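Local coordinates for protein exoenzyme S (PDB 6GN8) that probably acts as a secreted toxin that transfers ADP-ribose from NAD to target proteins, this chain being its ADP-ribosyltransferase domain, and the whole protein probably also activates GTPases, at residues Gly91-Phe96 against Asp130-Thr135; Pro139-Ser144 against Lys168-Ile173; Gly31-Phe36 against Glu56-Gly61; Ser99-Gln104 against Leu198-Leu203; Ala69-Ala74 against Gln79-Gly84. The protein carries 2 engineered substitutions. All coordinates share one frame; numbering follows the deposited sequence.

Contact 1 of 5, residues Gly91-Phe96 against Asp130-Thr135; sequences GMSAAF and DGYLST
Tyr132 reaches out from the loop just before strand 133-136 and lays its ring against helix 83-99, where Met92 receives it in a Met-aromatic contact. Helix and strand belong to the ADP-ribosyltransferase fold. Ser134 and Thr135 begin a Ser-Thr-Ser sequence that probably is the motif of this name in arginine-modifying members of the family. The tyrosine is buried most by this meeting, and methionine suits the other side because its flexible, polarisable thioether can settle flat on an aromatic system. SD stands 4.2 Å from the centroid of the Tyr132 ring and only 5° off the ring normal. A bend at chi3 of Met92 (-69°) turns the methyl group back over the same face, toward one flank of the ring, and CE comes to 3.5 Å from Tyr132 CE1 in a CH-pi contact.

One helical turn further on, Phe96 runs past the tyrosine in the opposite direction. Its CE2 lies 3.8 Å from Tyr132 CE2, and the two rings meet obliquely. Phenylalanine fits here because it adds carbon surface and asks for no polar partner; beyond the contact it packs on Asn176 and on Ile159 of strand 159-160. The phenol end, by contrast, needs polar company in this buried place, and it is hydrogen-bonded to the carboxylate of Asp89 and to Lys177. Ser93 OG is hydrogen-bonded to Asp89 O; it lies 3.5 Å from Tyr132 OH without a hydrogen bond between them.

Contact 2 of 5, residues Pro139-Ser144 against Lys168-Ile173; sequences PGVARS and KNAKAI. Engineered in segment 168-173: Ala170 (natural residue Glu), Ala172 (natural residue Glu).
The carbonyl oxygen of Ala170, a residue whose CA and CB both lie against Val141, accepts a hydrogen bond from the hydroxyl of Ser136. That bond fastens the loop ahead of strand 172-175 to the end of strand 133-136. Beside it, apolar contact takes over: Val141 CG2 sits 3.8 Å from Ala170 CB and equally close to Ala170 CA. The other branch, CG1, rests 3.6 Å from the carbonyl oxygen of Lys168. With chi1 at -67°, CG2 occupies the crowded position between backbone N and carbonyl carbon, and the two methyls are spread over successive parts of the opposing backbone. A branched side chain serves well here, since it offers two contact points from a short stem.

Val141 itself lies in a single turn marked by the bond from Ala142 N to Pro139 O, 3.3 Å. Residues 139-144 follow the Ser-Thr-Ser strand, as the phosphate-nicotinamide loop does in ADP-ribosyltransferases, and 168-173 probably belong to the ADP-ribosylating toxin turn-turn (ARTT) loop and include the positions of the Glu-X-Glu motif. Ala170 and Ala172 are engineered replacements of the two glutamates that probably form that motif. Lys168, Asn169 and Lys171 have positive phi, bending the loop sharply; asparagine tolerates that conformation better than most residues. The butyl chain of Lys168 starts toward the valine, with CB 4.2 Å from Val141 CG1, before leading its ammonium group away.

Contact 3 of 5, residues Gly31-Phe36 against Glu56-Gly61; sequences GLVKRF and EVMALG
In Met58 the bond that places the methyl group is turned back (chi3 -68°), folding CE off an otherwise stretched chain and bringing it to Leu32 and Val33. On the other helix, CG2 of Val33 points anti to its own carbonyl carbon while CG1 lies anti to the backbone N (chi1 178°), and it is CG2 that meets the thioether. The sulfur SD of Met58 is 3.9 Å from Val33 CG2, and CE of Met58 lies 4.0 Å from Leu32 CB. Leu32 and Met58 run antiparallel alongside one another, whereas Val33 crosses the methionine at a slant. Past the methionine, Leu32 CD1 reaches Ala59 CB at 4.3 Å; the small alanine lets the leucine branch approach the helix backbone.

All these groups are apolar, as befits a largely buried interface without cross-helix hydrogen bonds. Leu32 also packs on Leu87 of helix 83-99, and Met58 on Ala40 of helix 38-41. The two segment axes stand 10.7 Å apart at closest approach and run in roughly the same direction, 40° between them: leucine, valine and methionine fill the gap between helices 24-36 and 54-77 in the helical part of the ADP-ribosyltransferase domain.

Contact 4 of 5, residues Ser99-Gln104 against Leu198-Leu203; sequences SGQAEQ and LEEAAL
Where helix 83-99 gives way to the loop leading into strand 106-112, Gln101 reaches across to Glu200 and Ala202, at the point where strand 194-200 turns into a 3-10 segment. The helix is left through Gly100, whose positive phi of 65° is easily adopted by a residue without a side chain. CG of Gln101 lies beside the backbone N, and the bend at chi2 (-141°) carries the amide over the strand end. NE2 of Gln101 comes to 3.6 Å from Glu200 OE1 and 3.8 Å from the backbone oxygen of Ala202. Neither approach is a hydrogen bond, and the amide and carboxylate planes are turned 67° apart, so the glutamine lies beside the polar groups in loose contact. Ala202 CB is 3.9 Å from Gln101 NE2, a side chain small enough for the amide to lie against it.

The carboxylate of Glu200 owes its position to other partners. With its chain extended beyond CG, Glu200 offers OE1 to the hydroxyl of Ser157 and OE2 to the backbone N of Arg156, just after strand 149-155. Both oxygens are thus satisfied, which a buried acidic group would require. A bond of 3.0 Å from Leu203 N to Glu200 O closes the 3-10 turn, and Leu203 also packs on an aromatic side chain of another protein chain. Strands 149-155 and 194-200 are parallel neighbours, and Glu200 ties their matching ends together, at the C-terminal ends of these two inner strands of the mixed sheet of the ADP-ribosyltransferase domain.

Contact 5 of 5, residues Ala69-Ala74 against Gln79-Gly84; sequences ADLNRA and QELDAG
Hydrogen bonding across the turn falls to the backbones of Ala74 and Gln79: Gln79 N donates to Ala74 O over 2.9 Å. The N-H is well off straight (136° at the hydrogen), although it approaches in the carbonyl plane. A link from residue i+5 back to residue i at the end of helix 54-77 has the pattern of the six-to-one bond of a Schellman motif. Gln79 CG, set beside its own backbone N by chi1 (-40°), lies 3.9 Å from Ala74 O; the bend at chi2 then turns the amide away. Gln79 CB stands 4.4 Å from Ala74 CB, the kind of apolar touch that often accompanies this bond.

Apolar packing is the work of Leu81. Its two branches part: CD2 presses on Ala74 CB at 3.6 Å, while CD1 lies 4.2 Å from Leu71 CD1. Leu71 has its CG opposite the backbone N (chi1 177°), which swings CD1 round to meet Leu81, and it continues into the core against Met92. Alanine is small enough to let the chain turn close by, and the leucines fill the angle between helix and link.

Charged groups flank the packing. The carboxylates of Asp70 and Asp82 stand 5.4 Å apart from OD1 to OD2, so they may repel mildly, but each has other work: Asp70 is hydrogen-bonded to the amide of Gln85, and Asp82 is the N-cap of helix 83-99. With Gln85 OE1 answering at Asp82 N, a Schellman-like end of helix 54-77 and a capping box opening helix 83-99 are joined by the short link 78-82 in the helical part of the domain.

From the N terminus, contact 3 closes first, folding helix 24-36 onto helix 54-77. Contact 5 follows in series, bridging the short link from helix 54-77 to helix 83-99; its helix start touches the end of helix 24-36 from contact 3. Contact 1 opens on helix 83-99 and closes at strand 133-136, joining the helical part to the three-stranded sheet; Asn72 of contact 5 bonds to its Tyr132. Contact 4 opens after the first segment of contact 1 and closes only at 198-203, so the two cross. Contact 2 begins and ends within that long span of contact 4; it meets contact 1 where strands 133-136 and 172-175 pair.

Contact 1 of 5, residues Gly91-Phe96 against Asp130-Thr135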
# COMPACT_ATOMS: atom_id res chain seq x y z
N GLY C 91 20.96 -37.48 -12.30
CA GLY C 91 22.17 -36.75 -11.93
C GLY C 91 21.92 -35.26 -11.78
O GLY C 91 22.49 -34.61 -10.90
N MET C 92 21.04 -34.71 -12.62
CA MET C 92 20.68 -33.30 -12.56
C MET C 92 19.74 -33.04 -11.40
O MET C 92 19.98 -32.07 -10.70
CB MET C 92 20.07 -32.80 -13.87
CG MET C 92 21.11 -32.69 -14.98
SD MET C 92 20.43 -31.97 -16.49
CE MET C 92 19.45 -33.17 -16.94
N SER C 93 18.74 -33.92 -11.16
CA SER C 93 17.82 -33.82 -10.00
C SER C 93 18.60 -33.81 -8.69
O SER C 93 18.35 -32.96 -7.86
CB SER C 93 16.83 -34.97 -9.98
OG SER C 93 15.95 -34.92 -11.10
N ALA C 94 19.56 -34.73 -8.52
CA ALA C 94 20.40 -34.84 -7.31
C ALA C 94 21.20 -33.54 -7.09
O ALA C 94 21.27 -33.05 -5.95
CB ALA C 94 21.34 -36.03 -7.43
N ALA C 95 21.76 -32.96 -8.19
CA ALA C 95 22.51 -31.70 -8.20
C ALA C 95 21.67 -30.54 -7.69
O ALA C 95 22.21 -29.68 -6.99
CB ALA C 95 23.02 -31.40 -9.62
N PHE C 96 20.36 -30.48 -8.06
CA PHE C 96 19.46 -29.41 -7.61
C PHE C 96 19.08 -29.62 -6.13
O PHE C 96 18.91 -28.65 -5.39
CB PHE C 96 18.21 -29.31 -8.51
CG PHE C 96 18.46 -28.62 -9.84
CD1 PHE C 96 18.52 -27.23 -9.91
CD2 PHE C 96 18.60 -29.35 -11.01
CE1 PHE C 96 18.79 -26.59 -11.13
CE2 PHE C 96 18.86 -28.71 -12.23
CZ PHE C 96 18.95 -27.33 -12.28
N ASP C 130 8.26 -28.17 -18.63
CA ASP C 130 8.44 -29.57 -18.23
C ASP C 130 9.91 -30.00 -18.35
O ASP C 130 10.35 -30.89 -17.61
CB ASP C 130 7.53 -30.51 -19.03
CG ASP C 130 6.09 -30.55 -18.55
OD1 ASP C 130 5.79 -29.93 -17.49
OD2 ASP C 130 5.27 -31.21 -19.22
N GLY C 131 10.63 -29.36 -19.26
CA GLY C 131 12.06 -29.59 -19.43
C GLY C 131 12.86 -28.73 -18.48
O GLY C 131 12.29 -27.89 -17.77
N TYR C 132 14.18 -28.92 -18.45
CA TYR C 132 15.07 -28.05 -17.67
C TYR C 132 15.12 -26.69 -18.37
O TYR C 132 14.90 -26.62 -19.59
CB TYR C 132 16.47 -28.67 -17.53
CG TYR C 132 16.47 -29.88 -16.63
CD1 TYR C 132 16.22 -31.16 -17.13
CD2 TYR C 132 16.72 -29.76 -15.26
CE1 TYR C 132 16.16 -32.27 -16.29
CE2 TYR C 132 16.67 -30.87 -14.41
CZ TYR C 132 16.41 -32.12 -14.94
OH TYR C 132 16.40 -33.21 -14.12
N LEU C 133 15.33 -25.60 -17.61
CA LEU C 133 15.37 -24.24 -18.16
C LEU C 133 16.80 -23.66 -18.16
O LEU C 133 17.34 -23.21 -17.13
CB LEU C 133 14.41 -23.31 -17.41
CG LEU C 133 14.02 -22.02 -18.14
CD1 LEU C 133 12.91 -22.27 -19.14
CD2 LEU C 133 13.57 -20.95 -17.17
N SER C 134 17.41 -23.68 -19.34
CA SER C 134 18.72 -23.13 -19.59
C SER C 134 18.59 -21.63 -19.82
O SER C 134 17.76 -21.14 -20.60
CB SER C 134 19.36 -23.82 -20.81
OG SER C 134 19.31 -25.23 -20.68
N THR C 135 19.38 -20.89 -19.07
CA THR C 135 19.46 -19.45 -19.19
C THR C 135 20.95 -19.15 -19.26
O THR C 135 21.78 -20.03 -18.97
CB THR C 135 18.69 -18.74 -18.06
OG1 THR C 135 19.38 -18.92 -16.84
CG2 THR C 135 17.24 -19.20 -17.90

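Contact 2 of 5, residues Pro139-Ser144 against Lys168-Ile173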
# COMPACT_ATOMS: atom_id res chain seq x y z
N PRO C 139 24.16 -11.58 -22.06
CA PRO C 139 22.95 -11.12 -22.80
C PRO C 139 23.02 -11.34 -24.33
O PRO C 139 21.99 -11.55 -24.97
CB PRO C 139 22.86 -9.61 -22.47
CG PRO C 139 23.79 -9.39 -21.31
CD PRO C 139 24.87 -10.43 -21.45
N GLY C 140 24.25 -11.31 -24.87
CA GLY C 140 24.55 -11.46 -26.29
C GLY C 140 24.15 -12.77 -26.92
O GLY C 140 23.44 -12.77 -27.93
N VAL C 141 24.59 -13.91 -26.33
CA VAL C 141 24.28 -15.27 -26.83
C VAL C 141 22.75 -15.60 -26.67
O VAL C 141 22.33 -16.74 -26.95
CB VAL C 141 25.21 -16.39 -26.25
CG1 VAL C 141 26.65 -16.22 -26.72
CG2 VAL C 141 25.15 -16.44 -24.73
N ALA C 142 21.92 -14.57 -26.28
CA ALA C 142 20.46 -14.61 -26.15
C ALA C 142 19.77 -13.74 -27.26
O ALA C 142 19.52 -14.26 -28.35
CB ALA C 142 20.02 -14.18 -24.76
N ARG C 143 19.52 -12.42 -27.00
CA ARG C 143 18.81 -11.49 -27.91
C ARG C 143 19.67 -10.97 -29.12
O ARG C 143 20.89 -10.86 -28.98
CB ARG C 143 18.19 -10.31 -27.11
CG ARG C 143 18.88 -8.94 -27.20
CD ARG C 143 18.78 -8.19 -25.89
NE ARG C 143 19.43 -8.93 -24.81
CZ ARG C 143 18.80 -9.50 -23.79
NH1 ARG C 143 19.47 -10.18 -22.88
NH2 ARG C 143 17.48 -9.38 -23.68
N SER C 144 19.05 -10.66 -30.30
CA SER C 144 17.60 -10.72 -30.61
C SER C 144 17.28 -11.28 -32.02
O SER C 144 16.14 -11.69 -32.26
CB SER C 144 16.96 -9.34 -30.47
OG SER C 144 17.42 -8.40 -31.42
N LYS C 168 30.65 -21.05 -26.52
CA LYS C 168 30.30 -19.66 -26.88
C LYS C 168 30.32 -18.75 -25.65
O LYS C 168 29.74 -17.65 -25.67
CB LYS C 168 28.95 -19.63 -27.61
CG LYS C 168 29.08 -20.16 -29.03
CD LYS C 168 27.75 -20.52 -29.66
CE LYS C 168 27.97 -20.99 -31.08
NZ LYS C 168 26.82 -21.77 -31.61
N ASN C 169 31.03 -19.19 -24.58
CA ASN C 169 31.14 -18.53 -23.28
C ASN C 169 29.74 -18.06 -22.82
O ASN C 169 29.56 -16.91 -22.38
CB ASN C 169 32.18 -17.40 -23.32
CG ASN C 169 32.46 -16.74 -22.00
OD1 ASN C 169 32.66 -17.38 -20.96
ND2 ASN C 169 32.46 -15.41 -22.03
N ALA C 170 28.74 -18.95 -22.92
CA ALA C 170 27.35 -18.62 -22.57
C ALA C 170 27.13 -18.44 -21.07
O ALA C 170 26.14 -17.84 -20.68
CB ALA C 170 26.41 -19.69 -23.11
N LYS C 171 28.05 -18.94 -20.22
CA LYS C 171 27.98 -18.85 -18.75
C LYS C 171 26.54 -19.21 -18.31
O LYS C 171 25.77 -18.36 -17.84
CB LYS C 171 28.43 -17.46 -18.25
CG LYS C 171 29.85 -17.03 -18.69
CD LYS C 171 30.16 -15.56 -18.32
CE LYS C 171 29.37 -14.55 -19.13
NZ LYS C 171 29.70 -13.15 -18.78
N ALA C 172 26.16 -20.47 -18.56
CA ALA C 172 24.79 -20.93 -18.33
C ALA C 172 24.44 -21.12 -16.87
O ALA C 172 25.23 -21.62 -16.06
CB ALA C 172 24.53 -22.22 -19.09
N ILE C 173 23.22 -20.74 -16.56
CA ILE C 173 22.61 -20.97 -15.27
C ILE C 173 21.36 -21.78 -15.57
O ILE C 173 20.52 -21.34 -16.35
CB ILE C 173 22.39 -19.71 -14.40
CG1 ILE C 173 23.77 -19.16 -13.95
CG2 ILE C 173 21.50 -20.05 -13.18
CD1 ILE C 173 23.78 -17.90 -13.12

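Contact 3 of 5, residues Gly31-Phe36 against Glu56-Gly61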
# COMPACT_ATOMS: atom_id res chain seq x y z
N GLY C 31 27.15 -45.73 -13.74
CA GLY C 31 26.09 -45.88 -14.73
C GLY C 31 26.29 -44.95 -15.92
O GLY C 31 26.16 -45.38 -17.07
N LEU C 32 26.66 -43.68 -15.63
CA LEU C 32 26.95 -42.64 -16.62
C LEU C 32 28.21 -42.97 -17.44
O LEU C 32 28.21 -42.74 -18.65
CB LEU C 32 27.09 -41.27 -15.93
CG LEU C 32 25.78 -40.60 -15.45
CD1 LEU C 32 26.07 -39.55 -14.42
CD2 LEU C 32 24.95 -40.03 -16.62
N VAL C 33 29.27 -43.51 -16.80
CA VAL C 33 30.52 -43.88 -17.51
C VAL C 33 30.28 -45.13 -18.36
O VAL C 33 30.74 -45.20 -19.51
CB VAL C 33 31.75 -44.05 -16.57
CG1 VAL C 33 33.00 -44.48 -17.36
CG2 VAL C 33 32.03 -42.76 -15.79
N LYS C 34 29.52 -46.11 -17.84
CA LYS C 34 29.20 -47.32 -18.59
C LYS C 34 28.43 -46.97 -19.86
O LYS C 34 28.74 -47.51 -20.92
CB LYS C 34 28.37 -48.31 -17.74
CG LYS C 34 29.18 -49.10 -16.72
CD LYS C 34 28.24 -49.80 -15.73
CE LYS C 34 28.96 -50.59 -14.66
NZ LYS C 34 28.01 -51.40 -13.85
N ARG C 35 27.46 -46.02 -19.75
CA ARG C 35 26.56 -45.60 -20.82
C ARG C 35 27.17 -44.60 -21.79
O ARG C 35 26.94 -44.74 -22.99
CB ARG C 35 25.27 -45.01 -20.21
CG ARG C 35 24.21 -44.49 -21.19
CD ARG C 35 23.76 -45.53 -22.19
NE ARG C 35 22.70 -45.02 -23.06
CZ ARG C 35 22.89 -44.30 -24.17
NH1 ARG C 35 24.12 -43.98 -24.55
NH2 ARG C 35 21.86 -43.89 -24.89
N PHE C 36 27.85 -43.55 -21.30
CA PHE C 36 28.39 -42.50 -22.17
C PHE C 36 29.90 -42.53 -22.31
O PHE C 36 30.42 -41.69 -23.04
CB PHE C 36 27.96 -41.11 -21.67
CG PHE C 36 26.47 -40.92 -21.69
CD1 PHE C 36 25.81 -40.70 -22.90
CD2 PHE C 36 25.73 -41.01 -20.52
CE1 PHE C 36 24.42 -40.57 -22.93
CE2 PHE C 36 24.34 -40.86 -20.55
CZ PHE C 36 23.70 -40.64 -21.75
N GLU C 56 26.90 -35.87 -10.72
CA GLU C 56 26.20 -34.61 -10.97
C GLU C 56 26.95 -33.74 -11.97
O GLU C 56 26.33 -33.19 -12.87
CB GLU C 56 25.99 -33.87 -9.63
CG GLU C 56 24.95 -34.54 -8.77
CD GLU C 56 25.10 -34.38 -7.27
OE1 GLU C 56 25.66 -33.36 -6.81
OE2 GLU C 56 24.65 -35.30 -6.55
N VAL C 57 28.28 -33.61 -11.79
CA VAL C 57 29.16 -32.82 -12.66
C VAL C 57 29.12 -33.42 -14.09
O VAL C 57 28.95 -32.66 -15.04
CB VAL C 57 30.60 -32.72 -12.07
CG1 VAL C 57 31.58 -32.08 -13.05
CG2 VAL C 57 30.58 -31.94 -10.75
N MET C 58 29.19 -34.75 -14.23
CA MET C 58 29.09 -35.40 -15.55
C MET C 58 27.68 -35.22 -16.15
O MET C 58 27.57 -34.91 -17.33
CB MET C 58 29.44 -36.90 -15.48
CG MET C 58 30.88 -37.21 -15.08
SD MET C 58 31.23 -38.99 -15.25
CE MET C 58 30.20 -39.66 -13.96
N ALA C 59 26.61 -35.41 -15.35
CA ALA C 59 25.23 -35.24 -15.85
C ALA C 59 24.95 -33.80 -16.33
O ALA C 59 24.35 -33.61 -17.41
CB ALA C 59 24.22 -35.65 -14.79
N LEU C 60 25.39 -32.78 -15.54
CA LEU C 60 25.24 -31.36 -15.87
C LEU C 60 26.03 -31.04 -17.14
O LEU C 60 25.52 -30.30 -17.99
CB LEU C 60 25.68 -30.46 -14.69
CG LEU C 60 24.75 -30.42 -13.44
CD1 LEU C 60 25.52 -29.98 -12.20
CD2 LEU C 60 23.56 -29.49 -13.64
N GLY C 61 27.21 -31.64 -17.30
CA GLY C 61 28.06 -31.46 -18.48
C GLY C 61 27.47 -32.05 -19.75
O GLY C 61 27.41 -31.39 -20.79

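Contact 4 of 5, residues Ser99-Gln104 against Leu198-Leu203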
# COMPACT_ATOMS: atom_id res chain seq x y z
N SER C 99 21.99 -28.25 -4.08
CA SER C 99 22.24 -26.83 -4.34
C SER C 99 21.42 -25.87 -3.52
O SER C 99 22.01 -24.97 -2.93
CB SER C 99 22.06 -26.52 -5.82
OG SER C 99 23.12 -27.13 -6.53
N GLY C 100 20.09 -26.00 -3.54
CA GLY C 100 19.21 -25.06 -2.85
C GLY C 100 19.26 -23.65 -3.42
O GLY C 100 19.68 -23.44 -4.57
N GLN C 101 18.85 -22.65 -2.60
CA GLN C 101 18.80 -21.23 -2.97
C GLN C 101 20.15 -20.49 -2.72
O GLN C 101 20.73 -20.61 -1.65
CB GLN C 101 17.67 -20.50 -2.21
CG GLN C 101 16.25 -20.93 -2.62
CD GLN C 101 15.24 -19.80 -2.68
OE1 GLN C 101 15.44 -18.69 -2.17
NE2 GLN C 101 14.10 -20.05 -3.31
N ALA C 102 20.60 -19.70 -3.72
CA ALA C 102 21.81 -18.87 -3.65
C ALA C 102 21.58 -17.64 -2.74
O ALA C 102 20.43 -17.28 -2.48
CB ALA C 102 22.23 -18.42 -5.04
N GLU C 103 22.67 -17.02 -2.25
CA GLU C 103 22.65 -15.87 -1.33
C GLU C 103 22.03 -14.61 -1.95
O GLU C 103 21.47 -13.78 -1.22
CB GLU C 103 24.06 -15.55 -0.80
CG GLU C 103 24.22 -15.77 0.70
CD GLU C 103 25.51 -15.23 1.30
OE1 GLU C 103 26.54 -15.94 1.25
OE2 GLU C 103 25.49 -14.10 1.83
N GLN C 104 22.16 -14.45 -3.29
CA GLN C 104 21.62 -13.30 -4.01
C GLN C 104 20.81 -13.75 -5.24
O GLN C 104 20.99 -14.86 -5.74
CB GLN C 104 22.73 -12.31 -4.43
CG GLN C 104 23.37 -11.53 -3.28
CD GLN C 104 24.88 -11.38 -3.41
OE1 GLN C 104 25.55 -12.00 -4.25
NE2 GLN C 104 25.47 -10.55 -2.55
N LEU C 198 10.52 -13.15 -16.24
CA LEU C 198 10.09 -14.27 -15.41
C LEU C 198 10.76 -14.21 -14.08
O LEU C 198 11.93 -13.81 -13.97
CB LEU C 198 10.40 -15.64 -16.05
CG LEU C 198 9.83 -15.98 -17.41
CD1 LEU C 198 10.51 -17.24 -17.96
CD2 LEU C 198 8.33 -16.23 -17.33
N GLU C 199 10.07 -14.67 -13.06
CA GLU C 199 10.66 -14.73 -11.74
C GLU C 199 10.35 -16.08 -11.10
O GLU C 199 9.23 -16.58 -11.25
CB GLU C 199 10.15 -13.55 -10.90
CG GLU C 199 10.45 -13.65 -9.42
CD GLU C 199 9.61 -12.71 -8.58
OE1 GLU C 199 8.37 -12.78 -8.64
OE2 GLU C 199 10.22 -11.89 -7.85
N GLU C 200 11.33 -16.69 -10.41
CA GLU C 200 11.14 -17.94 -9.67
C GLU C 200 10.06 -17.69 -8.62
O GLU C 200 10.25 -16.82 -7.76
CB GLU C 200 12.47 -18.36 -9.01
CG GLU C 200 12.53 -19.80 -8.57
CD GLU C 200 13.76 -20.11 -7.75
OE1 GLU C 200 13.65 -20.92 -6.80
OE2 GLU C 200 14.83 -19.52 -8.02
N ALA C 201 8.89 -18.36 -8.75
CA ALA C 201 7.74 -18.18 -7.85
C ALA C 201 8.14 -18.25 -6.36
O ALA C 201 7.73 -17.39 -5.57
CB ALA C 201 6.66 -19.21 -8.15
N ALA C 202 9.03 -19.21 -6.01
CA ALA C 202 9.57 -19.46 -4.67
C ALA C 202 10.35 -18.26 -4.06
O ALA C 202 10.75 -18.35 -2.89
CB ALA C 202 10.47 -20.69 -4.71
N LEU C 203 10.57 -17.16 -4.83
CA LEU C 203 11.28 -15.97 -4.33
C LEU C 203 10.41 -15.13 -3.36
O LEU C 203 10.93 -14.56 -2.38
CB LEU C 203 11.77 -15.08 -5.48
CG LEU C 203 13.08 -15.50 -6.13
CD1 LEU C 203 13.51 -14.50 -7.19
CD2 LEU C 203 14.18 -15.64 -5.10

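Contact 5 of 5, residues Ala69-Ala74 against Gln79-Gly84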
# COMPACT_ATOMS: atom_id res chain seq x y z
N ALA C 69 18.98 -30.91 -25.83
CA ALA C 69 18.01 -30.94 -26.91
C ALA C 69 17.18 -32.22 -26.86
O ALA C 69 15.96 -32.13 -26.72
CB ALA C 69 18.71 -30.78 -28.26
N ASP C 70 17.82 -33.40 -26.88
CA ASP C 70 17.06 -34.64 -26.85
C ASP C 70 16.30 -34.84 -25.50
O ASP C 70 15.12 -35.22 -25.54
CB ASP C 70 17.95 -35.86 -27.20
CG ASP C 70 19.01 -36.23 -26.16
OD1 ASP C 70 18.68 -36.98 -25.21
OD2 ASP C 70 20.17 -35.79 -26.33
N LEU C 71 16.96 -34.56 -24.34
CA LEU C 71 16.34 -34.76 -23.02
C LEU C 71 15.06 -33.90 -22.82
O LEU C 71 14.00 -34.46 -22.51
CB LEU C 71 17.33 -34.54 -21.85
CG LEU C 71 16.75 -34.64 -20.44
CD1 LEU C 71 16.18 -36.03 -20.14
CD2 LEU C 71 17.77 -34.32 -19.42
N ASN C 72 15.18 -32.58 -23.00
CA ASN C 72 14.09 -31.60 -22.85
C ASN C 72 12.92 -31.87 -23.81
O ASN C 72 11.77 -31.65 -23.42
CB ASN C 72 14.61 -30.17 -23.02
CG ASN C 72 15.37 -29.67 -21.80
OD1 ASN C 72 15.26 -30.19 -20.68
ND2 ASN C 72 16.14 -28.64 -21.98
N ARG C 73 13.22 -32.36 -25.04
CA ARG C 73 12.21 -32.73 -26.04
C ARG C 73 11.37 -33.88 -25.49
O ARG C 73 10.15 -33.88 -25.63
CB ARG C 73 12.92 -33.12 -27.36
CG ARG C 73 12.03 -33.60 -28.51
CD ARG C 73 12.85 -33.79 -29.79
NE ARG C 73 13.66 -35.01 -29.77
CZ ARG C 73 14.99 -35.06 -29.95
NH1 ARG C 73 15.63 -36.22 -29.95
NH2 ARG C 73 15.68 -33.94 -30.15
N ALA C 74 12.04 -34.87 -24.85
CA ALA C 74 11.37 -36.04 -24.29
C ALA C 74 10.51 -35.68 -23.06
O ALA C 74 9.40 -36.19 -22.93
CB ALA C 74 12.39 -37.11 -23.94
N GLN C 79 7.34 -38.25 -23.29
CA GLN C 79 7.87 -39.53 -23.75
C GLN C 79 8.65 -40.19 -22.64
O GLN C 79 9.22 -39.50 -21.79
CB GLN C 79 8.80 -39.36 -24.98
CG GLN C 79 8.36 -38.35 -26.04
CD GLN C 79 7.23 -38.84 -26.91
OE1 GLN C 79 7.44 -39.54 -27.91
NE2 GLN C 79 5.99 -38.49 -26.55
N GLU C 80 8.71 -41.52 -22.64
CA GLU C 80 9.50 -42.27 -21.67
C GLU C 80 10.97 -42.06 -22.00
O GLU C 80 11.36 -42.08 -23.18
CB GLU C 80 9.13 -43.76 -21.69
CG GLU C 80 9.72 -44.54 -20.53
CD GLU C 80 8.89 -45.73 -20.10
OE1 GLU C 80 7.83 -45.51 -19.46
OE2 GLU C 80 9.29 -46.87 -20.40
N LEU C 81 11.78 -41.81 -20.98
CA LEU C 81 13.19 -41.53 -21.20
C LEU C 81 13.98 -42.80 -21.42
O LEU C 81 13.78 -43.74 -20.69
CB LEU C 81 13.77 -40.75 -20.01
CG LEU C 81 12.98 -39.54 -19.51
CD1 LEU C 81 13.68 -38.90 -18.37
CD2 LEU C 81 12.74 -38.53 -20.61
N ASP C 82 14.91 -42.81 -22.38
CA ASP C 82 15.76 -43.98 -22.56
C ASP C 82 16.76 -44.03 -21.38
O ASP C 82 16.76 -43.12 -20.55
CB ASP C 82 16.45 -44.01 -23.94
CG ASP C 82 17.37 -42.86 -24.27
OD1 ASP C 82 18.44 -42.74 -23.61
OD2 ASP C 82 17.07 -42.12 -25.22
N ALA C 83 17.54 -45.13 -21.25
CA ALA C 83 18.48 -45.37 -20.14
C ALA C 83 19.43 -44.17 -19.90
O ALA C 83 19.57 -43.72 -18.75
CB ALA C 83 19.28 -46.64 -20.40
N GLY C 84 20.04 -43.68 -20.98
CA GLY C 84 20.94 -42.53 -20.97
C GLY C 84 20.29 -41.26 -20.46
O GLY C 84 20.85 -40.59 -19.58